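Local coordinates for 4-hydroxyphenylpyruvate dioxygenase (Pseudomonas putida, PDB 5HMQ), which catalyses the metal-dependent dehydration of 3-dehydroshikimate to protocatechuate, joining a TIM-barrel dehydratase domain to a dioxygenase-like domain that lacks HPPD activity, at residues 444-450 / 496-502; 467-473 / 485-491. All coordinates share one frame. Residues are numbered along the deposited sequence.

Overall arrangement
Both contacts lie in the second VOC module of the C-terminal dioxygenase-like domain, their centres about 10 Å apart in one mixed sheet. Along the chain contact 2 is nested within the loop closed by contact 1: strand 440-450, helix 455-465, then strands 469-474, 484-489 and 496-501. Across the sheet run 469-474, 484-489, 496-501, 440-450, the βαβββ unit of the glyoxalase fold. Neighbouring strands 484-489 and 496-501 meet through Leu499 N and Arg486 O (2.9 Å, probable hydrogen bond) and Pro498 on Ala487; the Arg496-Asp471 salt bridge reaches past 484-489 to the outermost strand. Contact 1 supplies His445, a ligand of this domain's magnesium, distinct from the catalytic TIM-barrel metal; contact 2 adds strand 469-474, outermost in this chain's sheet.

Contact 1: 444-450 / 496-502; sequences DHMALAL and RLPLNIS. With MG (magnesium ion), chain L.
Strands 444-450 and 496-501, the first and last of a VOC βαβββ module, run parallel, 4.4 Å apart at closest approach and crossing at -26°, with Leu448 opposite Leu499 and Leu450 opposite Ile501. Leu450 and Leu448, both m,t, share one face with Leu499: Leu450 CD1 and Leu448 CB each lie 3.8 Å from Leu499 CD2, and Trp458 of helix 455-465 packs on both. The ladder runs Leu448 N to Pro498 O (2.9 Å), Asn500 N to Leu448 O (2.6 Å), Leu450 N to Asn500 O (2.7 Å), Ser502 N to Leu450 O (2.7 Å). Pro498 has no NH to give Met446 O (selenomethionine), 3.3 Å from Pro498 CD, so one rung is missing. Arg496 O accepts Met446 N (3.1 Å); its side chain salt-bridges Asp471. His445 (chi1 p) gives ND1 to Asp444 OD2 (2.6 Å) and NE2 to magnesium (2.2 Å), in a two-histidine, one-glutamate site with His523, Glu601 and three waters. The ND1 bond, with Asp444 also salt-bridged to Arg605, probably holds NE2 facing the metal.

Contact 2: 467-473 / 485-491; sequences DFAADDE and SRALRSQ
Segments 467-473 and 485-491 run antiparallel, their end-to-end directions 144° apart, in constant register from Phe468 opposite Ser490 to Glu473 opposite Ser485. The ladder is regular at its two ends. Ala469 N donates to Arg489 O (2.7 Å), with a weak return from Arg489 N to Ala469 O (2.9 Å); Glu473 N reaches Ser485 O (3.3 Å) and Ser485 N reaches Glu473 O (3.1 Å). Between them Asp471 N still binds Ala487 O (2.9 Å), but at phi/psi -151/55 its carbonyl swings away, and the carboxylate of Asp472 (chi1 m) takes its place, OD1 accepting Ala487 N at 3.2 Å.

Asp467, in the left-handed region (56/41), offers its O to Gln491 NE2 (2.6 Å; Gln491 m,m), and a water joins Asp467 O (3.0 Å) to Gln491 N (2.7 Å). Phe468 (chi1 -79°) lays one ring face over the backbone of Arg489 and Ser490, while its edge meets Leu488, CD2 to CB 4.1 Å; Tyr462 of helix 455-465 borders both residues. Extended Arg489 (t,t,t) turns NH1 to Gln491 O (2.6 Å), and Asp471 CB rests 3.8 Å from Arg489 CB, its carboxylate bridging to Arg496. This is the β-hairpin of a VOC βαβββ module, with an interrupted outer strand at the sheet edge.

Contact 1: 444-450 / 496-502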
loop_
_atom_site.group_PDB
_atom_site.type_symbol
_atom_site.label_atom_id
_atom_site.label_comp_id
_atom_site.label_asym_id
_atom_site.label_seq_id
_atom_site.Cartn_x
_atom_site.Cartn_y
_atom_site.Cartn_z
ATOM N N ASP C 444 -11.936 4.271 -28.019
ATOM C CA ASP C 444 -12.562 5.444 -27.429
ATOM C C ASP C 444 -12.019 5.734 -26.036
ATOM O O ASP C 444 -11.715 6.887 -25.715
ATOM C CB ASP C 444 -14.079 5.262 -27.376
ATOM C CG ASP C 444 -14.771 6.407 -26.671
ATOM O OD1 ASP C 444 -15.080 7.419 -27.333
ATOM O OD2 ASP C 444 -15.005 6.295 -25.448
ATOM N N HIS C 445 -11.897 4.707 -25.200
ATOM C CA HIS C 445 -11.305 4.882 -23.883
ATOM C C HIS C 445 -10.794 3.539 -23.390
ATOM O O HIS C 445 -11.186 2.479 -23.887
ATOM C CB HIS C 445 -12.297 5.491 -22.881
ATOM C CG HIS C 445 -13.514 4.655 -22.635
ATOM N ND1 HIS C 445 -14.709 4.869 -23.286
ATOM C CD2 HIS C 445 -13.727 3.617 -21.790
ATOM C CE1 HIS C 445 -15.604 3.996 -22.860
ATOM N NE2 HIS C 445 -15.033 3.223 -21.953
HETATM N N MSE C 446 -9.903 3.603 -22.409
HETATM C CA MSE C 446 -9.334 2.407 -21.817
HETATM C C MSE C 446 -9.177 2.603 -20.316
HETATM O O MSE C 446 -8.522 3.545 -19.865
HETATM C CB MSE C 446 -7.994 2.068 -22.465
HETATM C CG MSE C 446 -7.407 0.749 -22.002
HETATM SE SE MSE C 446 -5.871 0.184 -23.063
HETATM C CE MSE C 446 -4.680 1.693 -22.703
ATOM N N ALA C 447 -9.795 1.712 -19.547
ATOM C CA ALA C 447 -9.825 1.818 -18.097
ATOM C C ALA C 447 -8.717 0.983 -17.473
ATOM O O ALA C 447 -8.404 -0.112 -17.952
ATOM C CB ALA C 447 -11.181 1.375 -17.543
ATOM N N LEU C 448 -8.125 1.509 -16.404
ATOM C CA LEU C 448 -7.132 0.783 -15.629
ATOM C C LEU C 448 -7.692 0.464 -14.249
ATOM O O LEU C 448 -8.405 1.278 -13.654
ATOM C CB LEU C 448 -5.842 1.597 -15.485
ATOM C CG LEU C 448 -5.179 2.133 -16.751
ATOM C CD1 LEU C 448 -3.868 2.845 -16.393
ATOM C CD2 LEU C 448 -4.974 1.041 -17.807
ATOM N N ALA C 449 -7.370 -0.723 -13.749
ATOM C CA ALA C 449 -7.642 -1.093 -12.367
ATOM C C ALA C 449 -6.328 -1.019 -11.606
ATOM O O ALA C 449 -5.390 -1.760 -11.914
ATOM C CB ALA C 449 -8.257 -2.489 -12.276
ATOM N N LEU C 450 -6.252 -0.116 -10.631
ATOM C CA LEU C 450 -4.999 0.151 -9.942
ATOM C C LEU C 450 -5.147 -0.059 -8.441
ATOM O O LEU C 450 -6.247 0.083 -7.897
ATOM C CB LEU C 450 -4.525 1.588 -10.204
ATOM C CG LEU C 450 -4.245 1.969 -11.660
ATOM C CD1 LEU C 450 -3.985 3.464 -11.785
ATOM C CD2 LEU C 450 -3.072 1.171 -12.206
ATOM N N ARG C 496 -8.482 8.822 -23.382
ATOM C CA ARG C 496 -9.327 8.829 -22.192
ATOM C C ARG C 496 -8.986 7.604 -21.364
ATOM O O ARG C 496 -8.918 6.489 -21.891
ATOM C CB ARG C 496 -10.823 8.847 -22.532
ATOM C CG ARG C 496 -11.262 9.987 -23.434
ATOM C CD ARG C 496 -12.782 10.042 -23.544
ATOM N NE ARG C 496 -13.438 10.439 -22.302
ATOM C CZ ARG C 496 -14.716 10.784 -22.211
ATOM N NH1 ARG C 496 -15.475 10.786 -23.292
ATOM N NH2 ARG C 496 -15.233 11.137 -21.041
ATOM N N LEU C 497 -8.793 7.812 -20.065
ATOM C CA LEU C 497 -8.219 6.798 -19.183
ATOM C C LEU C 497 -8.961 6.802 -17.857
ATOM O O LEU C 497 -8.519 7.421 -16.880
ATOM C CB LEU C 497 -6.722 7.048 -18.985
ATOM C CG LEU C 497 -5.837 5.910 -18.485
ATOM C CD1 LEU C 497 -5.433 5.009 -19.641
ATOM C CD2 LEU C 497 -4.612 6.490 -17.800
ATOM N N PRO C 498 -10.111 6.134 -17.788
ATOM C CA PRO C 498 -10.755 5.931 -16.489
ATOM C C PRO C 498 -9.921 5.011 -15.615
ATOM O O PRO C 498 -9.163 4.170 -16.105
ATOM C CB PRO C 498 -12.110 5.307 -16.845
ATOM C CG PRO C 498 -11.950 4.781 -18.223
ATOM C CD PRO C 498 -10.932 5.639 -18.903
ATOM N N LEU C 499 -10.048 5.197 -14.305
ATOM C CA LEU C 499 -9.184 4.532 -13.341
ATOM C C LEU C 499 -10.034 3.953 -12.223
ATOM O O LEU C 499 -10.738 4.694 -11.526
ATOM C CB LEU C 499 -8.136 5.505 -12.793
ATOM C CG LEU C 499 -7.254 6.156 -13.862
ATOM C CD1 LEU C 499 -6.584 7.411 -13.338
ATOM C CD2 LEU C 499 -6.221 5.175 -14.386
ATOM N N ASN C 500 -9.955 2.639 -12.049
ATOM C CA ASN C 500 -10.678 1.915 -11.017
ATOM C C ASN C 500 -9.701 1.384 -9.976
ATOM O O ASN C 500 -8.484 1.360 -10.176
ATOM C CB ASN C 500 -11.490 0.763 -11.621
ATOM C CG ASN C 500 -12.519 1.234 -12.631
ATOM O OD1 ASN C 500 -13.673 1.495 -12.285
ATOM N ND2 ASN C 500 -12.108 1.345 -13.887
ATOM N N ILE C 501 -10.257 0.961 -8.847
ATOM C CA ILE C 501 -9.481 0.454 -7.722
ATOM C C ILE C 501 -9.492 -1.068 -7.773
ATOM O O ILE C 501 -10.559 -1.693 -7.756
ATOM C CB ILE C 501 -10.030 0.970 -6.384
ATOM C CG1 ILE C 501 -9.932 2.495 -6.333
ATOM C CG2 ILE C 501 -9.278 0.338 -5.223
ATOM C CD1 ILE C 501 -10.516 3.109 -5.080
ATOM N N SER C 502 -8.304 -1.661 -7.856
ATOM C CA SER C 502 -8.178 -3.109 -7.814
ATOM C C SER C 502 -8.434 -3.635 -6.410
ATOM O O SER C 502 -8.358 -2.910 -5.413
ATOM C CB SER C 502 -6.779 -3.547 -8.255
ATOM O OG SER C 502 -6.513 -3.171 -9.589
HETATM MG MG MG L . -16.201 2.062 -20.515
HETATM O O HOH W 1 -14.382 10.264 -26.412
HETATM O O HOH W 2 -15.594 3.525 -18.748
HETATM O O HOH W 3 -17.873 3.175 -21.019
HETATM O O HOH W 4 -17.378 1.163 -19.067
#

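Contact 2: 467-473 / 485-491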
loop_
_atom_site.group_PDB
_atom_site.type_symbol
_atom_site.label_atom_id
_atom_site.label_comp_id
_atom_site.label_asym_id
_atom_site.label_seq_id
_atom_site.Cartn_x
_atom_site.Cartn_y
_atom_site.Cartn_z
ATOM N N ASP C 467 0.319 16.015 -19.450
ATOM C CA ASP C 467 -0.641 17.122 -19.384
ATOM C C ASP C 467 -2.077 16.634 -19.572
ATOM O O ASP C 467 -2.880 17.261 -20.266
ATOM C CB ASP C 467 -0.293 18.214 -20.399
ATOM C CG ASP C 467 -0.957 19.542 -20.078
ATOM O OD1 ASP C 467 -1.311 19.759 -18.901
ATOM O OD2 ASP C 467 -1.118 20.369 -21.001
ATOM N N PHE C 468 -2.404 15.503 -18.953
ATOM C CA PHE C 468 -3.790 15.068 -18.891
ATOM C C PHE C 468 -4.565 15.905 -17.876
ATOM O O PHE C 468 -3.990 16.554 -16.997
ATOM C CB PHE C 468 -3.876 13.584 -18.526
ATOM C CG PHE C 468 -3.599 12.652 -19.677
ATOM C CD1 PHE C 468 -2.874 13.074 -20.779
ATOM C CD2 PHE C 468 -4.073 11.351 -19.652
ATOM C CE1 PHE C 468 -2.623 12.215 -21.834
ATOM C CE2 PHE C 468 -3.826 10.487 -20.705
ATOM C CZ PHE C 468 -3.100 10.921 -21.796
ATOM N N ALA C 469 -5.890 15.876 -18.000
ATOM C CA ALA C 469 -6.772 16.629 -17.122
ATOM C C ALA C 469 -7.800 15.697 -16.492
ATOM O O ALA C 469 -8.081 14.611 -17.003
ATOM C CB ALA C 469 -7.480 17.765 -17.874
ATOM N N ALA C 470 -8.358 16.146 -15.370
ATOM C CA ALA C 470 -9.390 15.388 -14.674
ATOM C C ALA C 470 -10.652 15.265 -15.523
ATOM O O ALA C 470 -10.998 16.157 -16.302
ATOM C CB ALA C 470 -9.724 16.049 -13.336
ATOM N N ASP C 471 -11.337 14.133 -15.371
ATOM C CA ASP C 471 -12.538 13.836 -16.152
ATOM C C ASP C 471 -13.470 12.933 -15.342
ATOM O O ASP C 471 -13.866 11.847 -15.773
ATOM C CB ASP C 471 -12.161 13.204 -17.491
ATOM C CG ASP C 471 -13.351 13.054 -18.423
ATOM O OD1 ASP C 471 -14.255 13.917 -18.389
ATOM O OD2 ASP C 471 -13.385 12.063 -19.185
ATOM N N ASP C 472 -13.818 13.366 -14.139
ATOM C CA ASP C 472 -14.554 12.527 -13.200
ATOM C C ASP C 472 -16.069 12.652 -13.379
ATOM O O ASP C 472 -16.572 13.611 -13.969
ATOM C CB ASP C 472 -14.179 12.901 -11.770
ATOM C CG ASP C 472 -12.676 13.071 -11.595
ATOM O OD1 ASP C 472 -11.929 12.117 -11.883
ATOM O OD2 ASP C 472 -12.249 14.176 -11.199
ATOM N N GLU C 473 -16.795 11.677 -12.826
ATOM C CA GLU C 473 -18.242 11.543 -12.971
ATOM C C GLU C 473 -18.853 11.216 -11.620
ATOM O O GLU C 473 -18.280 10.437 -10.856
ATOM C CB GLU C 473 -18.614 10.439 -13.961
ATOM C CG GLU C 473 -18.481 10.799 -15.420
ATOM C CD GLU C 473 -19.066 9.730 -16.314
ATOM O OE1 GLU C 473 -19.624 8.754 -15.771
ATOM O OE2 GLU C 473 -18.969 9.863 -17.550
ATOM N N SER C 485 -16.609 7.948 -9.899
ATOM C CA SER C 485 -15.636 7.162 -10.651
ATOM C C SER C 485 -14.643 8.109 -11.315
ATOM O O SER C 485 -15.049 8.992 -12.075
ATOM C CB SER C 485 -16.318 6.262 -11.685
ATOM O OG SER C 485 -17.082 7.014 -12.610
ATOM N N ARG C 486 -13.349 7.938 -11.027
ATOM C CA ARG C 486 -12.343 8.867 -11.534
ATOM C C ARG C 486 -11.849 8.467 -12.917
ATOM O O ARG C 486 -11.803 7.288 -13.271
ATOM C CB ARG C 486 -11.122 9.008 -10.617
ATOM C CG ARG C 486 -11.352 9.530 -9.217
ATOM C CD ARG C 486 -10.039 10.144 -8.728
ATOM N NE ARG C 486 -9.576 9.654 -7.435
ATOM C CZ ARG C 486 -8.411 10.002 -6.896
ATOM N NH1 ARG C 486 -7.605 10.831 -7.548
ATOM N NH2 ARG C 486 -8.047 9.523 -5.714
ATOM N N ALA C 487 -11.472 9.479 -13.696
ATOM C CA ALA C 487 -10.963 9.283 -15.042
ATOM C C ALA C 487 -10.078 10.464 -15.410
ATOM O O ALA C 487 -10.204 11.555 -14.851
ATOM C CB ALA C 487 -12.099 9.136 -16.064
ATOM N N LEU C 488 -9.158 10.222 -16.340
ATOM C CA LEU C 488 -8.318 11.269 -16.899
ATOM C C LEU C 488 -8.558 11.371 -18.401
ATOM O O LEU C 488 -9.199 10.514 -19.017
ATOM C CB LEU C 488 -6.836 11.016 -16.598
ATOM C CG LEU C 488 -6.465 10.970 -15.116
ATOM C CD1 LEU C 488 -5.023 10.497 -14.947
ATOM C CD2 LEU C 488 -6.696 12.326 -14.429
ATOM N N ARG C 489 -8.021 12.436 -18.990
ATOM C CA ARG C 489 -8.377 12.808 -20.351
ATOM C C ARG C 489 -7.283 13.697 -20.918
ATOM O O ARG C 489 -6.861 14.651 -20.257
ATOM C CB ARG C 489 -9.731 13.534 -20.355
ATOM C CG ARG C 489 -10.235 14.007 -21.705
ATOM C CD ARG C 489 -11.314 15.068 -21.505
ATOM N NE ARG C 489 -12.040 15.388 -22.733
ATOM C CZ ARG C 489 -11.683 16.341 -23.590
ATOM N NH1 ARG C 489 -10.599 17.070 -23.361
ATOM N NH2 ARG C 489 -12.408 16.562 -24.679
ATOM N N SER C 490 -6.815 13.379 -22.123
ATOM C CA SER C 490 -5.938 14.302 -22.828
ATOM C C SER C 490 -6.699 15.590 -23.138
ATOM O O SER C 490 -7.931 15.621 -23.162
ATOM C CB SER C 490 -5.396 13.670 -24.110
ATOM O OG SER C 490 -6.446 13.312 -24.991
ATOM N N GLN C 491 -5.944 16.665 -23.379
ATOM C CA GLN C 491 -6.560 17.982 -23.528
ATOM C C GLN C 491 -7.628 17.994 -24.616
ATOM O O GLN C 491 -8.702 18.578 -24.429
ATOM C CB GLN C 491 -5.492 19.039 -23.813
ATOM C CG GLN C 491 -4.476 19.224 -22.693
ATOM C CD GLN C 491 -5.108 19.702 -21.398
ATOM O OE1 GLN C 491 -6.094 20.438 -21.408
ATOM N NE2 GLN C 491 -4.533 19.291 -20.272
HETATM O O HOH W 5 -3.255 16.226 -23.062
#